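Local coordinates for protein D-alanyl transferase DltD (PDB 6PFX) that probably takes part in lipoteichoic acid biosynthesis by transferring D-alanine onto the polymer at the Gram-positive cell surface, at residues Tyr127-Leu130 and Phe131-Lys134. Sequence-based numbering, arbitrary orientation.
Sequences YDWL and FSMK
Tyr127 O takes the amide of Phe131 at 2.9 Å in a nearly straight bond (172°), one of the i to i+4 bonds of the last turn of helix 123-132; the next two, Ser132 N to Asp128 O and Met133 N to Trp129 O, are weak. The same Tyr127 oxygen lies at the edge of the Phe131 ring, near its plane, 3.1 Å from CD2.

Trp129 O is the acceptor at which the bonds of the helix end converge. It accepts Ser132 OG at 2.6 Å, in the carbonyl plane on a lone pair, and also Ser132 N, which sits well above that plane; Met133 N, weakly bonded here, has a second weak and long bond to Leu130 O. Ser132 reaches Trp129 O because chi1 of 83° puts OG between its own N and carbonyl carbon, turned back along the helix. The indole, with CG anti to the backbone N (chi1 158°), runs alongside the Met133 side chain, and SD rests 3.2 Å above the ring plane, offset toward the rim: an oblique Met-aromatic contact, 3.5 Å from SD to NE1. NE1 itself donates to Asp140 OD1, and Ser132 OG is also bonded to Arg87.

Leu130 CD2 lies above the same face of the indole as SD, likewise offset toward the rim. The Leu130 side chain also packs on Leu159 and Ile166 of helix 157-167, while the Phe131 ring stacks with Trp184. As Met133 leaves helical geometry, a water bridges the turn, donating to Leu130 O at 2.5 Å and to Met133 O at 2.6 Å.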
loop_
_atom_site.group_PDB
_atom_site.type_symbol
_atom_site.label_atom_id
_atom_site.label_comp_id
_atom_site.label_asym_id
_atom_site.label_seq_id
_atom_site.Cartn_x
_atom_site.Cartn_y
_atom_site.Cartn_z
ATOM N N TYR A 127 -9.464 -14.420 11.239
ATOM C CA TYR A 127 -10.684 -14.844 11.911
ATOM C C TYR A 127 -11.751 -13.759 11.831
ATOM O O TYR A 127 -12.941 -14.058 11.669
ATOM C CB TYR A 127 -10.385 -15.193 13.369
ATOM C CG TYR A 127 -9.501 -16.400 13.608
ATOM C CD1 TYR A 127 -8.995 -17.150 12.557
ATOM C CD2 TYR A 127 -9.184 -16.790 14.905
ATOM C CE1 TYR A 127 -8.197 -18.241 12.787
ATOM C CE2 TYR A 127 -8.395 -17.895 15.141
ATOM C CZ TYR A 127 -7.898 -18.606 14.077
ATOM O OH TYR A 127 -7.096 -19.695 14.291
ATOM N N ASP A 128 -11.344 -12.489 11.935
ATOM C CA ASP A 128 -12.285 -11.399 11.724
ATOM C C ASP A 128 -13.053 -11.604 10.421
ATOM O O ASP A 128 -14.280 -11.464 10.369
ATOM C CB ASP A 128 -11.548 -10.059 11.627
ATOM C CG ASP A 128 -11.136 -9.481 12.978
ATOM O OD1 ASP A 128 -11.643 -9.917 14.031
ATOM O OD2 ASP A 128 -10.287 -8.564 12.964
ATOM N N TRP A 129 -12.323 -11.905 9.345
ATOM C CA TRP A 129 -12.938 -12.112 8.040
ATOM C C TRP A 129 -13.898 -13.288 8.076
ATOM O O TRP A 129 -15.057 -13.171 7.667
ATOM C CB TRP A 129 -11.825 -12.342 7.021
ATOM C CG TRP A 129 -12.232 -13.055 5.781
ATOM C CD1 TRP A 129 -13.199 -12.677 4.888
ATOM C CD2 TRP A 129 -11.650 -14.258 5.259
ATOM N NE1 TRP A 129 -13.259 -13.584 3.853
ATOM C CE2 TRP A 129 -12.323 -14.563 4.061
ATOM C CE3 TRP A 129 -10.634 -15.112 5.695
ATOM C CZ2 TRP A 129 -12.008 -15.686 3.290
ATOM C CZ3 TRP A 129 -10.325 -16.228 4.928
ATOM C CH2 TRP A 129 -11.010 -16.502 3.741
ATOM N N LEU A 130 -13.446 -14.425 8.606
ATOM C CA LEU A 130 -14.283 -15.618 8.613
ATOM C C LEU A 130 -15.587 -15.383 9.364
ATOM O O LEU A 130 -16.654 -15.815 8.914
ATOM C CB LEU A 130 -13.526 -16.790 9.234
ATOM C CG LEU A 130 -12.326 -17.306 8.445
ATOM C CD1 LEU A 130 -11.579 -18.384 9.219
ATOM C CD2 LEU A 130 -12.737 -17.854 7.097
ATOM N N PHE A 131 -15.524 -14.737 10.531
ATOM C CA PHE A 131 -16.734 -14.480 11.310
ATOM C C PHE A 131 -17.586 -13.376 10.702
ATOM O O PHE A 131 -18.765 -13.268 11.058
ATOM C CB PHE A 131 -16.372 -14.172 12.770
ATOM C CG PHE A 131 -15.930 -15.387 13.551
ATOM C CD1 PHE A 131 -16.859 -16.294 14.046
ATOM C CD2 PHE A 131 -14.593 -15.628 13.789
ATOM C CE1 PHE A 131 -16.449 -17.421 14.754
ATOM C CE2 PHE A 131 -14.187 -16.751 14.498
ATOM C CZ PHE A 131 -15.115 -17.641 14.982
ATOM N N SER A 132 -17.027 -12.591 9.774
ATOM C CA SER A 132 -17.757 -11.527 9.100
ATOM C C SER A 132 -18.554 -12.033 7.907
ATOM O O SER A 132 -19.523 -11.380 7.503
ATOM C CB SER A 132 -16.779 -10.461 8.576
ATOM O OG SER A 132 -16.202 -10.822 7.321
ATOM N N MET A 133 -18.161 -13.174 7.337
ATOM C CA MET A 133 -18.762 -13.654 6.102
ATOM C C MET A 133 -20.201 -14.090 6.334
ATOM O O MET A 133 -20.477 -14.925 7.200
ATOM C CB MET A 133 -17.977 -14.855 5.569
ATOM C CG MET A 133 -16.623 -14.517 4.987
ATOM S SD MET A 133 -15.718 -15.976 4.431
ATOM C CE MET A 133 -16.998 -16.830 3.541
ATOM N N LYS A 134 -21.116 -13.534 5.543
ATOM C CA LYS A 134 -22.496 -13.993 5.519
ATOM C C LYS A 134 -22.811 -14.797 4.270
ATOM O O LYS A 134 -23.764 -15.581 4.279
ATOM C CB LYS A 134 -23.462 -12.804 5.601
ATOM C CG LYS A 134 -23.293 -11.938 6.842
ATOM C CD LYS A 134 -23.630 -12.688 8.133
ATOM C CE LYS A 134 -25.136 -12.942 8.300
ATOM N NZ LYS A 134 -25.418 -13.888 9.426
HETATM O O HOH W 1 -19.114 -16.101 9.132
#